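Local coordinates for cysteine synthase (Helicobacter pylori, PDB 6AHI), which catalyses the pyridoxal-phosphate-dependent synthesis of L-cysteine and acetate from O-acetyl-L-serine and hydrogen sulfide, and also has cystathionine beta-synthase activity, at residues 158-163 with 186-191; 173-178 with 199-204; 177-182 with 231-236; 209-214 with 227-232. One frame throughout, in Å; residues are numbered along the deposited sequence.

In the fold
Interactions 1 to 3 gather round strand 174-178, the phosphate loop and helix 183-195; interaction 4 lies beside them in the connection after strand 200-206. Interaction 2 pairs strand 174-178 with strand 200-206, and interaction 1 packs the helix against helix 160-168; their centres lie about 13 Å apart, and Thr-188 CG2 meets Phe-175 CZ at 3.5 Å. Interaction 3 begins where interaction 2 ends: they share Ala-177 and Gly-178, and Ile-179 N probably bonds Val-204 O at 3.0 Å. Its loop binds the phosphate of the pyridoxal-lysine at position 46. Interaction 4, centred about 9 Å from interaction 3, shares Pro-231 and Phe-232 with it, and Pro-230 CB touches Ser-181 O at 3.4 Å.

Interaction 1: residues 158-163 with 186-191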
loop_
_atom_site.group_PDB
_atom_site.type_symbol
_atom_site.label_atom_id
_atom_site.label_comp_id
_atom_site.label_asym_id
_atom_site.label_seq_id
_atom_site.Cartn_x
_atom_site.Cartn_y
_atom_site.Cartn_z
ATOM N N HIS A 158 2.280 -14.095 19.111
ATOM C CA HIS A 158 1.310 -13.348 19.935
ATOM C C HIS A 158 0.316 -12.531 19.092
ATOM O O HIS A 158 -0.705 -12.125 19.624
ATOM C CB HIS A 158 2.053 -12.471 20.956
ATOM C CG HIS A 158 2.581 -13.249 22.132
ATOM N ND1 HIS A 158 1.737 -13.885 23.007
ATOM C CD2 HIS A 158 3.836 -13.517 22.569
ATOM C CE1 HIS A 158 2.438 -14.489 23.954
ATOM N NE2 HIS A 158 3.732 -14.292 23.696
ATOM N N THR A 159 0.610 -12.263 17.812
ATOM C CA THR A 159 -0.161 -11.289 17.011
ATOM C C THR A 159 -0.713 -11.976 15.759
ATOM O O THR A 159 -1.896 -12.291 15.689
ATOM C CB THR A 159 0.691 -10.047 16.690
ATOM O OG1 THR A 159 1.825 -10.401 15.886
ATOM C CG2 THR A 159 1.160 -9.335 17.941
ATOM N N LEU A 160 0.173 -12.277 14.808
ATOM C CA LEU A 160 -0.208 -12.850 13.508
ATOM C C LEU A 160 -0.936 -14.191 13.688
ATOM O O LEU A 160 -1.986 -14.415 13.118
ATOM C CB LEU A 160 1.058 -13.050 12.674
ATOM C CG LEU A 160 0.838 -13.595 11.268
ATOM C CD1 LEU A 160 -0.169 -12.744 10.525
ATOM C CD2 LEU A 160 2.151 -13.659 10.489
ATOM N N ALA A 161 -0.334 -15.110 14.453
ATOM C CA ALA A 161 -0.801 -16.501 14.438
ATOM C C ALA A 161 -2.210 -16.601 15.020
ATOM O O ALA A 161 -3.076 -17.245 14.418
ATOM C CB ALA A 161 0.175 -17.413 15.138
ATOM N N PRO A 162 -2.531 -15.953 16.162
ATOM C CA PRO A 162 -3.896 -16.018 16.688
ATOM C C PRO A 162 -4.935 -15.420 15.735
ATOM O O PRO A 162 -6.086 -15.889 15.642
ATOM C CB PRO A 162 -3.860 -15.223 18.006
ATOM C CG PRO A 162 -2.402 -15.155 18.380
ATOM C CD PRO A 162 -1.609 -15.266 17.091
ATOM N N GLU A 163 -4.535 -14.389 15.005
ATOM C CA GLU A 163 -5.437 -13.742 14.042
ATOM C C GLU A 163 -5.800 -14.743 12.936
ATOM O O GLU A 163 -6.922 -14.848 12.519
ATOM C CB GLU A 163 -4.720 -12.501 13.503
ATOM C CG GLU A 163 -5.608 -11.387 13.008
ATOM C CD GLU A 163 -4.739 -10.290 12.422
ATOM O OE1 GLU A 163 -4.256 -9.419 13.171
ATOM O OE2 GLU A 163 -4.534 -10.330 11.207
ATOM N N ALA A 186 8.954 -19.340 12.431
ATOM C CA ALA A 186 9.090 -20.034 13.696
ATOM C C ALA A 186 7.988 -19.647 14.689
ATOM O O ALA A 186 7.493 -20.499 15.427
ATOM C CB ALA A 186 10.454 -19.769 14.309
ATOM N N GLY A 187 7.677 -18.354 14.773
ATOM C CA GLY A 187 6.680 -17.848 15.713
ATOM C C GLY A 187 5.274 -18.359 15.396
ATOM O O GLY A 187 4.524 -18.832 16.282
ATOM N N THR A 188 4.929 -18.264 14.122
ATOM C CA THR A 188 3.648 -18.658 13.612
ATOM C C THR A 188 3.524 -20.180 13.716
ATOM O O THR A 188 2.491 -20.672 14.163
ATOM C CB THR A 188 3.425 -18.168 12.180
ATOM O OG1 THR A 188 3.663 -16.770 12.130
ATOM C CG2 THR A 188 2.017 -18.425 11.679
ATOM N N ALA A 189 4.585 -20.908 13.336
ATOM C CA ALA A 189 4.566 -22.352 13.348
ATOM C C ALA A 189 4.346 -22.884 14.764
ATOM O O ALA A 189 3.602 -23.865 14.967
ATOM C CB ALA A 189 5.827 -22.907 12.752
ATOM N N ARG A 190 5.014 -22.267 15.735
ATOM C CA ARG A 190 4.897 -22.706 17.147
ATOM C C ARG A 190 3.441 -22.618 17.581
ATOM O O ARG A 190 2.940 -23.548 18.154
ATOM C CB ARG A 190 5.729 -21.804 18.057
ATOM C CG ARG A 190 5.641 -22.170 19.531
ATOM C CD ARG A 190 6.492 -21.329 20.461
ATOM N NE ARG A 190 7.490 -20.532 19.766
ATOM C CZ ARG A 190 8.340 -20.987 18.847
ATOM N NH2 ARG A 190 8.866 -20.186 17.948
ATOM N N TYR A 191 2.812 -21.493 17.304
ATOM C CA TYR A 191 1.398 -21.276 17.688
ATOM C C TYR A 191 0.449 -22.250 16.971
ATOM O O TYR A 191 -0.440 -22.814 17.606
ATOM C CB TYR A 191 0.949 -19.851 17.383
ATOM C CG TYR A 191 -0.438 -19.548 17.896
ATOM C CD1 TYR A 191 -0.656 -19.135 19.204
ATOM C CD2 TYR A 191 -1.535 -19.730 17.086
ATOM C CE1 TYR A 191 -1.930 -18.878 19.676
ATOM C CE2 TYR A 191 -2.819 -19.483 17.539
ATOM C CZ TYR A 191 -3.013 -19.026 18.823
ATOM O OH TYR A 191 -4.277 -18.756 19.257
#
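Ala-161 and Pro-162, in the first turn of helix 160-168, pack against Thr-188 and Tyr-191 of helix 183-195, a helix-helix contact in the domain of the six-stranded sheet of this type II pyridoxal-phosphate enzyme. Tyr-191 and Ala-161 have the most surface buried. CG of Tyr-191 stands anti to the backbone N (chi1 -174°), and the ring beyond it lies against Pro-162. The proline lies over one face: CG sits 4.2 Å from the ring centroid, 22° off the normal, a CH-pi contact. Pro-162 CA approaches CE2 of Tyr-191 at 3.7 Å. At the root of the same side chain, Ala-161 CB presses on Tyr-191 CB at 3.4 Å and approaches the ring obliquely. With only a methyl at Ala-161, the backbones come close: the CA atoms of Ala-161 and Thr-188 are 5.0 Å apart. No hydrogen bond joins the segments, and the polar end of Thr-188 is satisfied within its own helix, where OG1 bonds to Thr-184 O. Tyr-191 also has an edge-to-face ring contact with Tyr-157 of helix 151-158. Thr-188 turns its two branches to different partners: CG2 lies 4.0 Å from Ala-161 CB, while OG1 meets Leu-160 CD2 at 3.8 Å.

Interaction 2: residues 173-178 with 199-204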
loop_
_atom_site.group_PDB
_atom_site.type_symbol
_atom_site.label_atom_id
_atom_site.label_comp_id
_atom_site.label_asym_id
_atom_site.label_seq_id
_atom_site.Cartn_x
_atom_site.Cartn_y
_atom_site.Cartn_z
ATOM N N THR A 173 -3.856 -27.929 6.878
ATOM C CA THR A 173 -3.086 -29.107 6.614
ATOM C C THR A 173 -1.585 -28.770 6.693
ATOM O O THR A 173 -0.777 -29.578 7.172
ATOM C CB THR A 173 -3.407 -29.666 5.221
ATOM O OG1 THR A 173 -4.828 -29.696 5.034
ATOM C CG2 THR A 173 -2.805 -31.033 5.008
ATOM N N SER A 174 -1.231 -27.579 6.214
ATOM C CA SER A 174 0.143 -27.187 6.069
ATOM C C SER A 174 0.280 -25.661 6.216
ATOM O O SER A 174 -0.606 -24.877 5.848
ATOM C CB SER A 174 0.662 -27.677 4.727
ATOM O OG SER A 174 2.053 -27.341 4.598
ATOM N N PHE A 175 1.458 -25.256 6.716
ATOM C CA PHE A 175 1.917 -23.895 6.817
ATOM C C PHE A 175 3.247 -23.781 6.068
ATOM O O PHE A 175 4.203 -24.477 6.361
ATOM C CB PHE A 175 2.079 -23.472 8.272
ATOM C CG PHE A 175 2.675 -22.101 8.487
ATOM C CD1 PHE A 175 2.169 -21.003 7.806
ATOM C CD2 PHE A 175 3.746 -21.907 9.355
ATOM C CE1 PHE A 175 2.702 -19.740 8.004
ATOM C CE2 PHE A 175 4.276 -20.643 9.543
ATOM C CZ PHE A 175 3.756 -19.562 8.874
ATOM N N VAL A 176 3.257 -22.900 5.075
ATOM C CA VAL A 176 4.345 -22.699 4.173
ATOM C C VAL A 176 4.732 -21.227 4.253
ATOM O O VAL A 176 3.883 -20.383 3.953
ATOM C CB VAL A 176 3.914 -23.051 2.735
ATOM C CG1 VAL A 176 5.030 -22.784 1.740
ATOM C CG2 VAL A 176 3.405 -24.487 2.640
ATOM N N ALA A 177 5.994 -20.919 4.605
ATOM C CA ALA A 177 6.382 -19.519 4.752
ATOM C C ALA A 177 7.872 -19.339 4.450
ATOM O O ALA A 177 8.682 -20.231 4.760
ATOM C CB ALA A 177 6.059 -19.021 6.144
ATOM N N GLY A 178 8.191 -18.208 3.828
ATOM C CA GLY A 178 9.558 -17.792 3.561
ATOM C C GLY A 178 10.332 -17.541 4.854
ATOM O O GLY A 178 9.768 -17.095 5.865
ATOM N N ILE A 199 -0.366 -30.320 11.828
ATOM C CA ILE A 199 -0.036 -29.440 10.688
ATOM C C ILE A 199 1.400 -29.721 10.205
ATOM O O ILE A 199 2.307 -29.982 10.985
ATOM C CB ILE A 199 -0.244 -27.965 11.049
ATOM C CG1 ILE A 199 -0.339 -27.069 9.812
ATOM C CG2 ILE A 199 0.832 -27.506 12.022
ATOM C CD1 ILE A 199 -0.673 -25.630 10.143
ATOM N N ARG A 200 1.581 -29.657 8.893
ATOM C CA ARG A 200 2.892 -29.750 8.251
ATOM C C ARG A 200 3.512 -28.345 8.215
ATOM O O ARG A 200 2.836 -27.343 8.054
ATOM C CB ARG A 200 2.766 -30.350 6.836
ATOM C CG ARG A 200 2.473 -31.844 6.810
ATOM C CD ARG A 200 2.088 -32.366 5.439
ATOM N NE ARG A 200 3.004 -31.935 4.384
ATOM C CZ ARG A 200 4.180 -32.491 4.079
ATOM N NH1 ARG A 200 4.658 -33.502 4.787
ATOM N NH2 ARG A 200 4.891 -32.001 3.068
ATOM N N LEU A 201 4.829 -28.286 8.368
ATOM C CA LEU A 201 5.572 -27.036 8.355
ATOM C C LEU A 201 6.640 -27.088 7.252
ATOM O O LEU A 201 7.527 -27.951 7.311
ATOM C CB LEU A 201 6.279 -26.852 9.698
ATOM C CG LEU A 201 5.396 -26.783 10.941
ATOM C CD1 LEU A 201 6.263 -26.579 12.169
ATOM C CD2 LEU A 201 4.381 -25.657 10.823
ATOM N N ILE A 202 6.551 -26.153 6.297
ATOM C CA ILE A 202 7.473 -26.036 5.176
ATOM C C ILE A 202 8.051 -24.623 5.147
ATOM O O ILE A 202 7.309 -23.661 5.000
ATOM C CB ILE A 202 6.799 -26.340 3.830
ATOM C CG1 ILE A 202 6.056 -27.685 3.838
ATOM C CG2 ILE A 202 7.823 -26.203 2.702
ATOM C CD1 ILE A 202 6.942 -28.885 3.707
ATOM N N GLY A 203 9.379 -24.519 5.262
ATOM C CA GLY A 203 10.098 -23.254 5.164
ATOM C C GLY A 203 10.538 -23.028 3.732
ATOM O O GLY A 203 10.842 -23.983 3.028
ATOM N N VAL A 204 10.541 -21.775 3.279
ATOM C CA VAL A 204 10.789 -21.493 1.880
ATOM C C VAL A 204 12.038 -20.616 1.785
ATOM O O VAL A 204 12.158 -19.671 2.523
ATOM C CB VAL A 204 9.571 -20.816 1.245
ATOM C CG1 VAL A 204 9.778 -20.533 -0.231
ATOM C CG2 VAL A 204 8.309 -21.631 1.482
#
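Strands 174-178 and 200-206 are the two strands of a beta-alpha-beta unit, joined through helix 183-195, and they pair in parallel from Ser-174 with Arg-200 to Gly-178 with Val-204. Five backbone hydrogen bonds hold them. Phe-175 uses both its groups: its N bonds to Arg-200 O at 2.8 Å, and its O accepts Ile-202 N at 2.9 Å. At the N-terminal end Arg-200 N reaches Thr-173 O, almost straight at 172°. Ala-177 again bonds both ways, giving its N to Ile-202 O at 3.1 Å and taking Val-204 N on its O, the last being the most bent of the five at 134°.

The side chains divide between two faces. On the face toward helix 183-195, Leu-201 CD2 lies at the edge of the Phe-175 ring, 4.1 Å from CD2 of Phe-175. Ile-199 CD1 touches Phe-175 CB at 4.0 Å, and Thr-188 and Leu-192 of the helix also meet the phenylalanine. On the other face, against helix 266-281, Ser-174, Val-176, Arg-200, Ile-202 and Val-204 come together. Glu-278 gathers the polar ends here: its OE2 takes a hydrogen bond from Ser-174 OG and a salt bridge from Arg-200 NE. Val-176 lies side by side with Ile-202, its CG2 4.0 Å from CB of the isoleucine. Its other branch is packed more tightly, with Val-176 CG1 only 3.5 Å from Val-204 CG2.

Interaction 3: residues 177-182 with 231-236; sequences AGIGSG and PFFENL
The rings of Phe-232 and Phe-233 lie against loop 179-182, each with a backbone carbonyl oxygen at its edge. Over one face of Phe-232 sits its own neighbour Pro-231, with CG 4.2 Å above the plane and over the centre. At the edge, Ser-181 O lies near the ring plane, 3.4 Å from CD2 of Phe-232. Phe-233 takes Gly-182 O at its edge in the same way, 3.7 Å from CE1. Ile-179 reaches the ring of Phe-233 tip to tip, its CD1 3.7 Å from CZ and approaching obliquely. Gly-182, at a positive phi of 98°, has no side chain between its backbone and the Phe-233 ring. Ala-186 of helix 183-195 touches the ring of Phe-233 and CB of Phe-232. On the loop's own side, the N atoms of Gly-180 and Gly-182 bond OP3, and Ser-181 OG bonds OP1, of the pyridoxal phosphate carried by the lysine at position 46; Ser-181 OG also meets Asn-152 ND2. Backed by these two rings, the glycine-rich turn between strand and helix is the phosphate-binding loop of the type II pyridoxal-phosphate enzymes.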
loop_
_atom_site.group_PDB
_atom_site.type_symbol
_atom_site.label_atom_id
_atom_site.label_comp_id
_atom_site.label_asym_id
_atom_site.label_seq_id
_atom_site.Cartn_x
_atom_site.Cartn_y
_atom_site.Cartn_z
ATOM N N ALA A 177 5.994 -20.919 4.605
ATOM C CA ALA A 177 6.382 -19.519 4.752
ATOM C C ALA A 177 7.872 -19.339 4.450
ATOM O O ALA A 177 8.682 -20.231 4.760
ATOM C CB ALA A 177 6.059 -19.021 6.144
ATOM N N GLY A 178 8.191 -18.208 3.828
ATOM C CA GLY A 178 9.558 -17.792 3.561
ATOM C C GLY A 178 10.332 -17.541 4.854
ATOM O O GLY A 178 9.768 -17.095 5.865
ATOM N N ILE A 179 11.636 -17.834 4.792
ATOM C CA ILE A 179 12.570 -17.660 5.899
ATOM C C ILE A 179 13.648 -16.672 5.463
ATOM O O ILE A 179 14.328 -16.910 4.446
ATOM C CB ILE A 179 13.194 -18.997 6.313
ATOM C CG1 ILE A 179 12.156 -19.921 6.943
ATOM C CG2 ILE A 179 14.411 -18.781 7.224
ATOM C CD1 ILE A 179 12.527 -21.362 6.852
ATOM N N GLY A 180 13.733 -15.570 6.220
ATOM C CA GLY A 180 14.868 -14.660 6.248
ATOM C C GLY A 180 15.626 -14.834 7.550
ATOM O O GLY A 180 16.523 -15.631 7.618
ATOM N N SER A 181 15.199 -14.117 8.592
ATOM C CA SER A 181 15.683 -14.350 9.961
ATOM C C SER A 181 15.103 -15.675 10.474
ATOM O O SER A 181 15.666 -16.312 11.302
ATOM C CB SER A 181 15.270 -13.228 10.863
ATOM O OG SER A 181 13.848 -13.164 10.930
ATOM N N GLY A 182 13.903 -16.038 9.993
ATOM C CA GLY A 182 13.205 -17.217 10.481
ATOM C C GLY A 182 12.138 -16.908 11.524
ATOM O O GLY A 182 11.463 -17.816 11.967
ATOM N N PRO A 231 18.785 -19.552 14.498
ATOM C CA PRO A 231 18.737 -20.130 15.842
ATOM C C PRO A 231 17.312 -20.339 16.398
ATOM O O PRO A 231 17.148 -20.612 17.579
ATOM C CB PRO A 231 19.523 -19.071 16.641
ATOM C CG PRO A 231 19.129 -17.767 15.996
ATOM C CD PRO A 231 19.079 -18.108 14.522
ATOM N N PHE A 232 16.283 -20.237 15.561
ATOM C CA PHE A 232 14.889 -20.205 16.089
ATOM C C PHE A 232 14.176 -21.548 15.934
ATOM O O PHE A 232 13.066 -21.676 16.407
ATOM C CB PHE A 232 14.053 -19.115 15.415
ATOM C CG PHE A 232 14.569 -17.722 15.654
ATOM C CD1 PHE A 232 14.848 -17.280 16.938
ATOM C CD2 PHE A 232 14.807 -16.860 14.591
ATOM C CE1 PHE A 232 15.337 -15.998 17.153
ATOM C CE2 PHE A 232 15.293 -15.577 14.805
ATOM C CZ PHE A 232 15.554 -15.146 16.089
ATOM N N PHE A 233 14.840 -22.531 15.318
ATOM C CA PHE A 233 14.194 -23.734 14.839
ATOM C C PHE A 233 14.416 -24.938 15.758
ATOM O O PHE A 233 13.940 -26.012 15.431
ATOM C CB PHE A 233 14.674 -24.073 13.427
ATOM C CG PHE A 233 14.306 -23.074 12.360
ATOM C CD1 PHE A 233 13.419 -22.041 12.608
ATOM C CD2 PHE A 233 14.863 -23.172 11.093
ATOM C CE1 PHE A 233 13.100 -21.124 11.618
ATOM C CE2 PHE A 233 14.556 -22.251 10.106
ATOM C CZ PHE A 233 13.676 -21.221 10.371
ATOM N N GLU A 234 15.083 -24.749 16.905
ATOM C CA GLU A 234 15.515 -25.826 17.797
ATOM C C GLU A 234 14.370 -26.778 18.188
ATOM O O GLU A 234 14.587 -27.970 18.213
ATOM C CB GLU A 234 16.189 -25.233 19.039
ATOM C CG GLU A 234 16.627 -26.278 20.056
ATOM C CD GLU A 234 17.432 -25.744 21.234
ATOM O OE1 GLU A 234 17.301 -24.532 21.563
ATOM O OE2 GLU A 234 18.204 -26.540 21.821
ATOM N N ASN A 235 13.167 -26.267 18.485
ATOM C CA ASN A 235 12.104 -27.131 19.042
ATOM C C ASN A 235 10.906 -27.179 18.098
ATOM O O ASN A 235 9.758 -27.310 18.516
ATOM C CB ASN A 235 11.662 -26.685 20.434
ATOM C CG ASN A 235 12.755 -26.837 21.472
ATOM O OD1 ASN A 235 13.441 -27.864 21.548
ATOM N ND2 ASN A 235 12.933 -25.803 22.276
ATOM N N LEU A 236 11.190 -27.097 16.800
ATOM C CA LEU A 236 10.184 -27.166 15.759
ATOM C C LEU A 236 10.355 -28.464 14.988
ATOM O O LEU A 236 11.450 -28.812 14.576
ATOM C CB LEU A 236 10.354 -25.994 14.790
ATOM C CG LEU A 236 9.635 -24.713 15.163
ATOM C CD1 LEU A 236 9.810 -23.710 14.043
ATOM C CD2 LEU A 236 8.155 -24.976 15.439
#

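Interaction 4: residues 209-214 with 227-232; sequences SILNGG and EFIPPF
Ile-210 lies against the peptide joining Glu-227 to Phe-228, the centre of this largely apolar surface contact. Its CG1 comes within 3.5 Å of Glu-227 C and 3.6 Å of Phe-228 N. The contact falls on the main chain, so what Glu-227 contributes is its backbone: its own side chain sets off away from the 209-214 segment. CG1 of Ile-210 stands between the backbone N and the carbonyl carbon (chi1 55°), and the chain runs on until CD1 lies 3.8 Å from Phe-228 C. The same CD1 also faces Ile-229 CD1 at 4.1 Å.

Both segments belong to the long connection between strand 200-206 and strand 240-244, one edge strand of the six-stranded sheet within this chain. The first segment folds into a type I beta turn from Ile-210 to Gly-213, closed by Gly-213 N to Ile-210 O at 2.8 Å. Glu-205 OE1 accepts hydrogen bonds from Ser-209 OG and Leu-211 N at the start of this turn; Ser-209 OG also bonds Val-226 N, just ahead of the second segment.

Leu-211 supplies the other part of the contact through a single methyl. Leu-211 CD2 meets Ile-229 CD1 at 3.8 Å, the two side chains crossing at a slant. CD2 of Leu-211 also comes to 4.2 Å from Pro-230 CD, the ring carbon bonded to N. Further inward, Leu-211 touches Ile-179, next to the glycines of the phosphate loop, and Val-226. No hydrogen bond passes between the segments, and the CA atoms that approach most closely, those of Leu-211 and Ile-229, remain 7.0 Å apart.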
loop_
_atom_site.group_PDB
_atom_site.type_symbol
_atom_site.label_atom_id
_atom_site.label_comp_id
_atom_site.label_asym_id
_atom_site.label_seq_id
_atom_site.Cartn_x
_atom_site.Cartn_y
_atom_site.Cartn_z
ATOM N N SER A 209 20.424 -20.278 -1.052
ATOM C CA SER A 209 20.275 -20.439 0.394
ATOM C C SER A 209 20.664 -21.888 0.751
ATOM O O SER A 209 20.635 -22.746 -0.118
ATOM C CB SER A 209 18.840 -20.087 0.775
ATOM O OG SER A 209 18.642 -20.030 2.174
ATOM N N ILE A 210 20.959 -22.190 2.019
ATOM C CA ILE A 210 21.650 -23.481 2.369
ATOM C C ILE A 210 20.744 -24.530 3.047
ATOM O O ILE A 210 21.216 -25.609 3.346
ATOM C CB ILE A 210 22.905 -23.205 3.233
ATOM C CG1 ILE A 210 22.582 -22.378 4.488
ATOM C CG2 ILE A 210 23.995 -22.568 2.388
ATOM C CD1 ILE A 210 21.713 -23.091 5.500
ATOM N N LEU A 211 19.449 -24.252 3.274
ATOM C CA LEU A 211 18.645 -25.110 4.192
ATOM C C LEU A 211 18.472 -26.527 3.627
ATOM O O LEU A 211 18.407 -27.485 4.401
ATOM C CB LEU A 211 17.298 -24.441 4.490
ATOM C CG LEU A 211 17.366 -23.223 5.425
ATOM C CD1 LEU A 211 16.045 -22.469 5.479
ATOM C CD2 LEU A 211 17.791 -23.623 6.823
ATOM N N ASN A 212 18.431 -26.678 2.295
ATOM C CA ASN A 212 18.380 -28.018 1.648
ATOM C C ASN A 212 19.778 -28.514 1.256
ATOM O O ASN A 212 19.893 -29.407 0.417
ATOM C CB ASN A 212 17.454 -28.038 0.429
ATOM C CG ASN A 212 16.033 -28.370 0.819
ATOM O OD1 ASN A 212 15.844 -29.135 1.757
ATOM N ND2 ASN A 212 15.048 -27.805 0.121
ATOM N N GLY A 213 20.836 -27.942 1.852
ATOM C CA GLY A 213 22.199 -28.475 1.679
ATOM C C GLY A 213 22.904 -27.910 0.455
ATOM O O GLY A 213 24.053 -28.188 0.249
ATOM N N GLY A 214 22.216 -27.087 -0.346
ATOM C CA GLY A 214 22.828 -26.432 -1.519
ATOM C C GLY A 214 23.940 -25.466 -1.131
ATOM O O GLY A 214 24.043 -25.052 0.026
ATOM N N GLU A 227 22.306 -17.941 4.833
ATOM C CA GLU A 227 23.660 -18.450 4.559
ATOM C C GLU A 227 24.117 -19.411 5.671
ATOM O O GLU A 227 25.227 -19.958 5.582
ATOM C CB GLU A 227 24.639 -17.287 4.400
ATOM C CG GLU A 227 24.192 -16.276 3.356
ATOM C CD GLU A 227 25.224 -15.235 2.945
ATOM O OE1 GLU A 227 26.372 -15.631 2.630
ATOM O OE2 GLU A 227 24.878 -14.025 2.934
ATOM N N PHE A 228 23.267 -19.614 6.688
ATOM C CA PHE A 228 23.475 -20.466 7.850
ATOM C C PHE A 228 22.118 -20.768 8.506
ATOM O O PHE A 228 21.115 -20.109 8.207
ATOM C CB PHE A 228 24.421 -19.786 8.859
ATOM C CG PHE A 228 24.032 -18.381 9.264
ATOM C CD1 PHE A 228 22.923 -18.154 10.067
ATOM C CD2 PHE A 228 24.798 -17.297 8.875
ATOM C CE1 PHE A 228 22.582 -16.868 10.456
ATOM C CE2 PHE A 228 24.443 -16.008 9.253
ATOM C CZ PHE A 228 23.333 -15.797 10.036
ATOM N N ILE A 229 22.104 -21.735 9.429
ATOM C CA ILE A 229 20.869 -22.157 10.151
ATOM C C ILE A 229 20.441 -21.037 11.101
ATOM O O ILE A 229 21.229 -20.595 11.926
ATOM C CB ILE A 229 21.080 -23.473 10.935
ATOM C CG1 ILE A 229 21.561 -24.639 10.065
ATOM C CG2 ILE A 229 19.807 -23.824 11.696
ATOM C CD1 ILE A 229 20.640 -25.008 8.903
ATOM N N PRO A 230 19.197 -20.517 10.997
ATOM C CA PRO A 230 18.625 -19.639 12.025
ATOM C C PRO A 230 18.582 -20.304 13.394
ATOM O O PRO A 230 18.356 -21.509 13.491
ATOM C CB PRO A 230 17.183 -19.398 11.550
ATOM C CG PRO A 230 17.282 -19.596 10.063
ATOM C CD PRO A 230 18.266 -20.737 9.879
ATOM N N PRO A 231 18.785 -19.552 14.498
ATOM C CA PRO A 231 18.737 -20.130 15.842
ATOM C C PRO A 231 17.312 -20.339 16.398
ATOM O O PRO A 231 17.148 -20.612 17.579
ATOM C CB PRO A 231 19.523 -19.071 16.641
ATOM C CG PRO A 231 19.129 -17.767 15.996
ATOM C CD PRO A 231 19.079 -18.108 14.522
ATOM N N PHE A 232 16.283 -20.237 15.561
ATOM C CA PHE A 232 14.889 -20.205 16.089
ATOM C C PHE A 232 14.176 -21.548 15.934
ATOM O O PHE A 232 13.066 -21.676 16.407
ATOM C CB PHE A 232 14.053 -19.115 15.415
ATOM C CG PHE A 232 14.569 -17.722 15.654
ATOM C CD1 PHE A 232 14.848 -17.280 16.938
ATOM C CD2 PHE A 232 14.807 -16.860 14.591
ATOM C CE1 PHE A 232 15.337 -15.998 17.153
ATOM C CE2 PHE A 232 15.293 -15.577 14.805
ATOM C CZ PHE A 232 15.554 -15.146 16.089
#